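Local atomic coordinates of 3,4-dihydroxybenzoate decarboxylase (Enterobacter cloacae, PDB entry 5NY5), a protein that catalyses the decarboxylation of 3,4-dihydroxybenzoate and the reverse para-carboxylation of catechols, as a UbiD-family enzyme dependent on prenylated FMN. Residues R171-S181 / R276-M287; V29-G37 / P136-D144. All coordinates share one frame; numbering follows the deposited sequence.

Contact 1: R171-S181 / R276-M287; sequences RLCVQERDELS and REDQHTNTGHAM
The side-chain amide of Gln-175 uses both its ends on the loop 276-287. Gln-175 NE2 gives a nearly straight hydrogen bond to the backbone O of Glu-277, 3.2 Å long with 170° at the hydrogen, and that oxygen lies in the plane of the Gln-175 amide. Gln-175 OE1 accepts from Gln-279 NE2 at 3.0 Å. The two amide planes are turned 52° apart, and the donor stands above the carbonyl plane of Gln-175. Beside them, His-280 NE2 makes a weak bond of 2.9 Å to Glu-176 OE2, which sits at the ring edge. The Glu-176 and His-280 side chains cross at about a right angle. A bend at chi2 (-66°) turns the Gln-175 amide from the hairpin end to the loop. Gln-175 NE2 also donates to Ser-181 OG at 2.7 Å, in the amide plane. Together the bonds at NE2 and OE1 fix the rotation of the amide.

Farther along, the extended Arg-171 side chain slides past selenomethionine Met-287, with Arg-171 NH1 3.7 Å from Met-287 CB. A water joins Arg-171 NH2, weakly, to Glu-277 OE1. These groups have stronger partners: Arg-171 forms a salt bridge to Glu-289, and Glu-277 OE1 accepts from Asn-298 N. Arg-171 is a prenylated-FMN-binding residue.

Hydrogen bonds from side-chain amides thus tie the hairpin end to a loop of the same Rift-related domain. Glu-277 is a nearby opposite charge, beyond a salt bridge, that may add to the effect of Glu-289 on Arg-171.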
loop_
_atom_site.group_PDB
_atom_site.type_symbol
_atom_site.label_atom_id
_atom_site.label_comp_id
_atom_site.label_asym_id
_atom_site.label_seq_id
_atom_site.Cartn_x
_atom_site.Cartn_y
_atom_site.Cartn_z
ATOM N N ARG A 171 -37.773 17.277 -13.282
ATOM C CA ARG A 171 -37.551 17.975 -14.538
ATOM C C ARG A 171 -38.375 17.298 -15.624
ATOM O O ARG A 171 -38.533 16.074 -15.622
ATOM C CB ARG A 171 -36.069 17.999 -14.923
ATOM C CG ARG A 171 -35.473 16.643 -15.251
ATOM C CD ARG A 171 -33.988 16.761 -15.543
ATOM N NE ARG A 171 -33.397 15.478 -15.911
ATOM C CZ ARG A 171 -32.092 15.271 -16.050
ATOM N NH1 ARG A 171 -31.238 16.264 -15.849
ATOM N NH2 ARG A 171 -31.642 14.072 -16.388
ATOM N N LEU A 172 -38.911 18.100 -16.540
ATOM C CA LEU A 172 -39.820 17.609 -17.567
ATOM C C LEU A 172 -39.382 18.124 -18.927
ATOM O O LEU A 172 -39.081 19.312 -19.077
ATOM C CB LEU A 172 -41.262 18.039 -17.282
ATOM C CG LEU A 172 -41.915 17.467 -16.021
ATOM C CD1 LEU A 172 -41.620 18.324 -14.798
ATOM C CD2 LEU A 172 -43.409 17.307 -16.223
ATOM N N CYS A 173 -39.357 17.233 -19.912
ATOM C CA CYS A 173 -38.987 17.578 -21.276
ATOM C C CYS A 173 -40.242 17.659 -22.135
ATOM O O CYS A 173 -41.094 16.768 -22.083
ATOM C CB CYS A 173 -38.013 16.548 -21.850
ATOM S SG CYS A 173 -37.459 16.889 -23.533
ATOM N N VAL A 174 -40.350 18.728 -22.920
ATOM C CA VAL A 174 -41.512 18.918 -23.781
ATOM C C VAL A 174 -41.409 17.971 -24.968
ATOM O O VAL A 174 -40.414 17.981 -25.703
ATOM C CB VAL A 174 -41.622 20.376 -24.240
ATOM C CG1 VAL A 174 -42.773 20.540 -25.212
ATOM C CG2 VAL A 174 -41.792 21.295 -23.044
ATOM N N GLN A 175 -42.437 17.150 -25.164
ATOM C CA GLN A 175 -42.459 16.161 -26.232
ATOM C C GLN A 175 -43.464 16.490 -27.324
ATOM O O GLN A 175 -43.115 16.489 -28.508
ATOM C CB GLN A 175 -42.763 14.771 -25.653
ATOM C CG GLN A 175 -41.790 14.318 -24.576
ATOM C CD GLN A 175 -40.386 14.089 -25.104
ATOM O OE1 GLN A 175 -40.171 13.984 -26.312
ATOM N NE2 GLN A 175 -39.421 14.009 -24.198
ATOM N N GLU A 176 -44.713 16.768 -26.954
ATOM C CA GLU A 176 -45.744 17.086 -27.933
ATOM C C GLU A 176 -46.487 18.352 -27.529
ATOM O O GLU A 176 -46.114 19.010 -26.553
ATOM C CB GLU A 176 -46.727 15.922 -28.078
ATOM C CG GLU A 176 -46.081 14.584 -28.391
ATOM C CD GLU A 176 -45.510 14.521 -29.791
ATOM O OE1 GLU A 176 -45.855 15.385 -30.623
ATOM O OE2 GLU A 176 -44.713 13.599 -30.063
ATOM N N ARG A 177 -47.539 18.700 -28.274
ATOM C CA ARG A 177 -48.369 19.837 -27.894
ATOM C C ARG A 177 -49.083 19.607 -26.571
ATOM O O ARG A 177 -49.456 20.578 -25.904
ATOM C CB ARG A 177 -49.397 20.135 -28.988
ATOM C CG ARG A 177 -50.141 18.909 -29.485
ATOM C CD ARG A 177 -51.532 19.255 -29.991
ATOM N NE ARG A 177 -52.509 19.304 -28.906
ATOM C CZ ARG A 177 -53.824 19.364 -29.087
ATOM N NH1 ARG A 177 -54.640 19.402 -28.042
ATOM N NH2 ARG A 177 -54.325 19.383 -30.313
ATOM N N ASP A 178 -49.281 18.348 -26.174
ATOM C CA ASP A 178 -49.977 18.060 -24.928
ATOM C C ASP A 178 -49.313 16.940 -24.137
ATOM O O ASP A 178 -49.977 16.303 -23.310
ATOM C CB ASP A 178 -51.441 17.703 -25.200
ATOM C CG ASP A 178 -51.590 16.521 -26.138
ATOM O OD1 ASP A 178 -50.588 16.123 -26.766
ATOM O OD2 ASP A 178 -52.716 15.996 -26.256
ATOM N N GLU A 179 -48.024 16.685 -24.360
ATOM C CA GLU A 179 -47.322 15.589 -23.709
ATOM C C GLU A 179 -45.969 16.052 -23.190
ATOM O O GLU A 179 -45.274 16.836 -23.843
ATOM C CB GLU A 179 -47.130 14.409 -24.669
ATOM C CG GLU A 179 -48.428 13.802 -25.171
ATOM C CD GLU A 179 -48.197 12.670 -26.147
ATOM O OE1 GLU A 179 -47.027 12.267 -26.321
ATOM O OE2 GLU A 179 -49.183 12.185 -26.742
ATOM N N LEU A 180 -45.603 15.554 -22.012
ATOM C CA LEU A 180 -44.304 15.800 -21.408
ATOM C C LEU A 180 -43.720 14.483 -20.924
ATOM O O LEU A 180 -44.450 13.575 -20.518
ATOM C CB LEU A 180 -44.399 16.770 -20.226
ATOM C CG LEU A 180 -44.973 18.166 -20.454
ATOM C CD1 LEU A 180 -45.538 18.699 -19.152
ATOM C CD2 LEU A 180 -43.902 19.098 -20.983
ATOM N N SER A 181 -42.395 14.385 -20.964
ATOM C CA SER A 181 -41.684 13.244 -20.406
ATOM C C SER A 181 -41.116 13.632 -19.049
ATOM O O SER A 181 -40.470 14.676 -18.918
ATOM C CB SER A 181 -40.568 12.776 -21.340
ATOM O OG SER A 181 -39.595 13.787 -21.521
ATOM N N ARG A 276 -38.779 7.690 -25.164
ATOM C CA ARG A 276 -37.378 8.007 -24.941
ATOM C C ARG A 276 -37.199 9.517 -25.006
ATOM O O ARG A 276 -37.860 10.198 -25.796
ATOM C CB ARG A 276 -36.466 7.306 -25.953
ATOM C CG ARG A 276 -36.605 7.749 -27.394
ATOM C CD ARG A 276 -35.660 6.940 -28.271
ATOM N NE ARG A 276 -35.712 7.345 -29.670
ATOM C CZ ARG A 276 -34.917 8.263 -30.209
ATOM N NH1 ARG A 276 -34.007 8.873 -29.463
ATOM N NH2 ARG A 276 -35.034 8.571 -31.493
ATOM N N GLU A 277 -36.304 10.028 -24.159
ATOM C CA GLU A 277 -36.251 11.462 -23.892
ATOM C C GLU A 277 -35.945 12.262 -25.152
ATOM O O GLU A 277 -36.560 13.307 -25.396
ATOM C CB GLU A 277 -35.213 11.737 -22.805
ATOM C CG GLU A 277 -35.541 12.900 -21.890
ATOM C CD GLU A 277 -34.778 12.833 -20.583
ATOM O OE1 GLU A 277 -33.995 11.879 -20.404
ATOM O OE2 GLU A 277 -34.963 13.727 -19.733
ATOM N N ASP A 278 -35.009 11.784 -25.972
ATOM C CA ASP A 278 -34.552 12.510 -27.151
ATOM C C ASP A 278 -35.238 12.039 -28.429
ATOM O O ASP A 278 -34.614 12.029 -29.496
ATOM C CB ASP A 278 -33.037 12.382 -27.288
ATOM C CG ASP A 278 -32.593 10.949 -27.509
ATOM O OD1 ASP A 278 -33.310 10.025 -27.068
ATOM O OD2 ASP A 278 -31.529 10.744 -28.128
ATOM N N GLN A 279 -36.517 11.662 -28.347
ATOM C CA GLN A 279 -37.188 11.090 -29.511
ATOM C C GLN A 279 -37.255 12.072 -30.676
ATOM O O GLN A 279 -37.185 11.657 -31.838
ATOM C CB GLN A 279 -38.592 10.622 -29.134
ATOM C CG GLN A 279 -39.502 11.718 -28.616
ATOM C CD GLN A 279 -40.965 11.338 -28.690
ATOM O OE1 GLN A 279 -41.332 10.368 -29.350
ATOM N NE2 GLN A 279 -41.811 12.099 -28.005
ATOM N N HIS A 280 -37.380 13.367 -30.394
ATOM C CA HIS A 280 -37.499 14.366 -31.446
ATOM C C HIS A 280 -36.170 15.002 -31.828
ATOM O O HIS A 280 -36.099 15.673 -32.863
ATOM C CB HIS A 280 -38.482 15.467 -31.027
ATOM C CG HIS A 280 -39.890 14.987 -30.848
ATOM N ND1 HIS A 280 -40.694 14.629 -31.908
ATOM C CD2 HIS A 280 -40.638 14.816 -29.734
ATOM C CE1 HIS A 280 -41.875 14.253 -31.454
ATOM N NE2 HIS A 280 -41.868 14.356 -30.138
ATOM N N THR A 281 -35.119 14.809 -31.032
ATOM C CA THR A 281 -33.826 15.420 -31.306
ATOM C C THR A 281 -32.727 14.421 -31.623
ATOM O O THR A 281 -31.835 14.741 -32.411
ATOM C CB THR A 281 -33.381 16.278 -30.117
ATOM O OG1 THR A 281 -33.426 15.494 -28.920
ATOM C CG2 THR A 281 -34.294 17.484 -29.965
ATOM N N ASN A 282 -32.765 13.230 -31.022
ATOM C CA ASN A 282 -31.792 12.166 -31.282
ATOM C C ASN A 282 -30.363 12.607 -30.984
ATOM O O ASN A 282 -29.414 12.141 -31.619
ATOM C CB ASN A 282 -31.900 11.651 -32.720
ATOM C CG ASN A 282 -33.249 11.031 -33.018
ATOM O OD1 ASN A 282 -33.906 10.490 -32.129
ATOM N ND2 ASN A 282 -33.669 11.106 -34.274
ATOM N N THR A 283 -30.190 13.505 -30.018
ATOM C CA THR A 283 -28.854 13.913 -29.605
ATOM C C THR A 283 -28.198 12.909 -28.670
ATOM O O THR A 283 -27.051 13.124 -28.264
ATOM C CB THR A 283 -28.896 15.285 -28.925
ATOM O OG1 THR A 283 -29.718 15.220 -27.754
ATOM C CG2 THR A 283 -29.449 16.338 -29.871
ATOM N N GLY A 284 -28.891 11.827 -28.314
ATOM C CA GLY A 284 -28.377 10.858 -27.372
ATOM C C GLY A 284 -28.243 11.353 -25.952
ATOM O O GLY A 284 -27.964 10.546 -25.059
ATOM N N HIS A 285 -28.436 12.645 -25.706
ATOM C CA HIS A 285 -28.288 13.228 -24.386
ATOM C C HIS A 285 -29.623 13.767 -23.896
ATOM O O HIS A 285 -30.555 13.987 -24.673
ATOM C CB HIS A 285 -27.248 14.353 -24.389
ATOM C CG HIS A 285 -25.886 13.912 -24.822
ATOM N ND1 HIS A 285 -25.303 14.345 -25.993
ATOM C CD2 HIS A 285 -24.997 13.072 -24.245
ATOM C CE1 HIS A 285 -24.109 13.794 -26.115
ATOM N NE2 HIS A 285 -23.900 13.016 -25.069
ATOM N N ALA A 286 -29.700 13.978 -22.585
ATOM C CA ALA A 286 -30.884 14.562 -21.976
ATOM C C ALA A 286 -30.627 16.017 -21.616
ATOM O O ALA A 286 -31.176 16.930 -22.239
ATOM C CB ALA A 286 -31.294 13.773 -20.731
HETATM N N MSE A 287 -29.772 16.234 -20.626
HETATM C CA MSE A 287 -29.554 17.557 -20.069
HETATM C C MSE A 287 -28.219 17.613 -19.340
HETATM O O MSE A 287 -27.707 16.582 -18.910
HETATM C CB MSE A 287 -30.683 17.904 -19.104
HETATM C CG MSE A 287 -31.270 19.284 -19.268
HETATM SE SE MSE A 287 -32.278 19.764 -17.682
HETATM C CE MSE A 287 -30.862 20.622 -16.659
HETATM O O HOH W 1 -32.418 11.593 -18.462
#

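Contact 2: V29-G37 / P136-D144; sequences VDPNAELAG and PAPTNTPID
A single beta bridge between Asn-32 and Thr-139 joins the loop just before helix 34-42, in the UbiD N-terminal domain, to the loop that leads into strand 148-157 of the Rift-related domain. Two backbone bonds make the bridge. Thr-139 N donates to Pro-31 O at 3.1 Å, and Ala-33 N donates to Thr-139 O, also at 3.1 Å.

The Thr-139 hydroxyl adds to this pairing. Thr-139 OG1 donates to Asn-32 OD1 at 2.6 Å, in the carbonyl plane and on a lone pair. It also accepts a weak bond from Ala-33 N. The hydroxyl lies between the backbone N and carbonyl carbon of its own residue (chi1 68°), a rotation that turns it to the N-terminal segment. Asn-32 has CG anti to its backbone N (chi1 -173°), which brings OD1 back to the threonine although CB points away. Asp-30 OD1 accepts from Asn-32 N, an Asx turn just before the helix.

Ala-33 is the N-cap residue. Its methyl touches the Pro-142 ring, with Ala-33 CB 3.9 Å from Pro-142 CG. One turn on, Ala-36 packs on the Asn-140 backbone, while Leu-35 CD2 meets Pro-138 CB. Asn-140 OD1 has its own partner in Gly-322 N. A second subunit lies against this joint, its Phe-478 packing on Asn-140 and its Pro-477 on Pro-142.

A water bridges the two backbones, donating to Ala-33 O at 3.1 Å and to Asn-140 O at 2.5 Å.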
loop_
_atom_site.group_PDB
_atom_site.type_symbol
_atom_site.label_atom_id
_atom_site.label_comp_id
_atom_site.label_asym_id
_atom_site.label_seq_id
_atom_site.Cartn_x
_atom_site.Cartn_y
_atom_site.Cartn_z
ATOM N N VAL A 29 -33.868 37.674 -26.282
ATOM C CA VAL A 29 -33.054 36.488 -26.060
ATOM C C VAL A 29 -33.783 35.282 -26.634
ATOM O O VAL A 29 -35.016 35.210 -26.592
ATOM C CB VAL A 29 -32.731 36.292 -24.562
ATOM C CG1 VAL A 29 -33.965 35.864 -23.781
ATOM C CG2 VAL A 29 -31.596 35.297 -24.380
ATOM N N ASP A 30 -33.021 34.350 -27.198
ATOM C CA ASP A 30 -33.588 33.128 -27.748
ATOM C C ASP A 30 -33.652 32.074 -26.653
ATOM O O ASP A 30 -32.610 31.742 -26.072
ATOM C CB ASP A 30 -32.750 32.627 -28.913
ATOM C CG ASP A 30 -33.501 31.655 -29.807
ATOM O OD1 ASP A 30 -34.436 30.985 -29.325
ATOM O OD2 ASP A 30 -33.150 31.558 -30.999
ATOM N N PRO A 31 -34.830 31.536 -26.326
ATOM C CA PRO A 31 -34.893 30.486 -25.298
ATOM C C PRO A 31 -34.177 29.212 -25.700
ATOM O O PRO A 31 -33.890 28.381 -24.831
ATOM C CB PRO A 31 -36.398 30.250 -25.126
ATOM C CG PRO A 31 -36.992 30.691 -26.416
ATOM C CD PRO A 31 -36.163 31.856 -26.865
ATOM N N ASN A 32 -33.881 29.032 -26.983
ATOM C CA ASN A 32 -33.128 27.878 -27.459
ATOM C C ASN A 32 -31.644 28.198 -27.335
ATOM O O ASN A 32 -31.097 28.974 -28.123
ATOM C CB ASN A 32 -33.515 27.543 -28.895
ATOM C CG ASN A 32 -32.899 26.251 -29.377
ATOM O OD1 ASN A 32 -32.436 25.435 -28.581
ATOM N ND2 ASN A 32 -32.890 26.054 -30.690
ATOM N N ALA A 33 -31.003 27.621 -26.316
ATOM C CA ALA A 33 -29.558 27.689 -26.097
ATOM C C ALA A 33 -29.065 29.078 -25.708
ATOM O O ALA A 33 -28.351 29.219 -24.711
ATOM C CB ALA A 33 -28.799 27.197 -27.334
ATOM N N GLU A 34 -29.421 30.106 -26.484
ATOM C CA GLU A 34 -28.882 31.442 -26.238
ATOM C C GLU A 34 -29.176 31.912 -24.820
ATOM O O GLU A 34 -28.318 32.519 -24.170
ATOM C CB GLU A 34 -29.443 32.434 -27.256
ATOM C CG GLU A 34 -29.257 33.890 -26.859
ATOM C CD GLU A 34 -29.471 34.851 -28.011
ATOM O OE1 GLU A 34 -28.515 35.081 -28.781
ATOM O OE2 GLU A 34 -30.593 35.376 -28.150
ATOM N N LEU A 35 -30.378 31.624 -24.320
ATOM C CA LEU A 35 -30.753 32.048 -22.976
ATOM C C LEU A 35 -29.774 31.517 -21.935
ATOM O O LEU A 35 -29.225 32.282 -21.132
ATOM C CB LEU A 35 -32.180 31.589 -22.675
ATOM C CG LEU A 35 -32.814 32.071 -21.372
ATOM C CD1 LEU A 35 -32.377 33.474 -21.109
ATOM C CD2 LEU A 35 -34.328 32.018 -21.460
ATOM N N ALA A 36 -29.537 30.204 -21.937
ATOM C CA ALA A 36 -28.613 29.625 -20.966
ATOM C C ALA A 36 -27.188 30.100 -21.211
ATOM O O ALA A 36 -26.434 30.336 -20.259
ATOM C CB ALA A 36 -28.683 28.101 -21.017
ATOM N N GLY A 37 -26.802 30.245 -22.480
ATOM C CA GLY A 37 -25.459 30.706 -22.786
ATOM C C GLY A 37 -25.163 32.072 -22.197
ATOM O O GLY A 37 -24.034 32.353 -21.790
ATOM N N PRO A 136 -42.558 29.222 -23.111
ATOM C CA PRO A 136 -41.229 29.148 -23.751
ATOM C C PRO A 136 -40.217 28.391 -22.893
ATOM O O PRO A 136 -39.338 28.953 -22.239
ATOM C CB PRO A 136 -40.855 30.623 -23.910
ATOM C CG PRO A 136 -41.508 31.283 -22.742
ATOM C CD PRO A 136 -42.790 30.531 -22.477
ATOM N N ALA A 137 -40.345 27.074 -22.888
ATOM C CA ALA A 137 -39.417 26.237 -22.138
ATOM C C ALA A 137 -38.034 26.320 -22.770
ATOM O O ALA A 137 -37.895 26.054 -23.971
ATOM C CB ALA A 137 -39.905 24.794 -22.107
ATOM N N PRO A 138 -37.000 26.681 -22.021
ATOM C CA PRO A 138 -35.678 26.856 -22.620
ATOM C C PRO A 138 -34.930 25.539 -22.749
ATOM O O PRO A 138 -35.242 24.539 -22.102
ATOM C CB PRO A 138 -34.962 27.795 -21.639
ATOM C CG PRO A 138 -35.898 27.952 -20.445
ATOM C CD PRO A 138 -36.976 26.931 -20.574
ATOM N N THR A 139 -33.931 25.557 -23.624
ATOM C CA THR A 139 -32.961 24.480 -23.747
ATOM C C THR A 139 -31.622 24.994 -23.246
ATOM O O THR A 139 -31.187 26.081 -23.639
ATOM C CB THR A 139 -32.837 24.002 -25.195
ATOM O OG1 THR A 139 -32.229 25.028 -25.987
ATOM C CG2 THR A 139 -34.208 23.681 -25.767
ATOM N N ASN A 140 -30.975 24.223 -22.371
ATOM C CA ASN A 140 -29.718 24.679 -21.789
ATOM C C ASN A 140 -28.575 24.620 -22.797
ATOM O O ASN A 140 -27.768 25.553 -22.878
ATOM C CB ASN A 140 -29.388 23.859 -20.544
ATOM C CG ASN A 140 -29.959 24.470 -19.281
ATOM O OD1 ASN A 140 -29.237 25.081 -18.494
ATOM N ND2 ASN A 140 -31.263 24.318 -19.085
ATOM N N THR A 141 -28.481 23.543 -23.561
ATOM C CA THR A 141 -27.445 23.373 -24.568
ATOM C C THR A 141 -28.079 22.950 -25.878
ATOM O O THR A 141 -29.179 22.385 -25.894
ATOM C CB THR A 141 -26.401 22.326 -24.148
ATOM O OG1 THR A 141 -27.003 21.028 -24.129
ATOM C CG2 THR A 141 -25.831 22.646 -22.777
ATOM N N PRO A 142 -27.412 23.207 -27.007
ATOM C CA PRO A 142 -27.940 22.747 -28.299
ATOM C C PRO A 142 -28.086 21.234 -28.416
ATOM O O PRO A 142 -28.781 20.777 -29.332
ATOM C CB PRO A 142 -26.919 23.286 -29.310
ATOM C CG PRO A 142 -26.298 24.452 -28.624
ATOM C CD PRO A 142 -26.250 24.099 -27.172
ATOM N N ILE A 143 -27.466 20.448 -27.534
ATOM C CA ILE A 143 -27.548 18.992 -27.611
ATOM C C ILE A 143 -28.530 18.416 -26.595
ATOM O O ILE A 143 -28.514 17.206 -26.342
ATOM C CB ILE A 143 -26.164 18.345 -27.447
ATOM C CG1 ILE A 143 -25.649 18.539 -26.023
ATOM C CG2 ILE A 143 -25.183 18.915 -28.459
ATOM C CD1 ILE A 143 -24.369 17.792 -25.731
ATOM N N ASP A 144 -29.383 19.249 -26.006
ATOM C CA ASP A 144 -30.384 18.755 -25.074
ATOM C C ASP A 144 -31.434 17.924 -25.805
ATOM O O ASP A 144 -31.630 18.045 -27.017
ATOM C CB ASP A 144 -31.054 19.917 -24.340
ATOM C CG ASP A 144 -30.162 20.532 -23.281
ATOM O OD1 ASP A 144 -28.955 20.208 -23.252
ATOM O OD2 ASP A 144 -30.668 21.343 -22.477
HETATM O O HOH W 2 -26.332 26.862 -24.523
#

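In the fold
The centres of contact 1 and contact 2 lie about 14 Å apart, on the same side of the chain's centre, and the two touch. Thr-283 OG1 of contact 1 is 2.7 Å from Ile-143 O of contact 2, a probable hydrogen bond. His-285 packs on Ile-143 close by. The loop 136-144 thus meets the N-terminal domain through residues from Pro-136 to Pro-142, and the segment 276-287 through Ile-143 and Asp-144. No cofactor is bound in this apo structure. The Arg-171 side chain of contact 1 is about 5 Å from that of His-170 and about 6 Å from that of Phe-183, both prenylated-FMN-binding residues. Contact 2 is more remote: the Asn-140 side chain is about 9 Å from that of Arg-171.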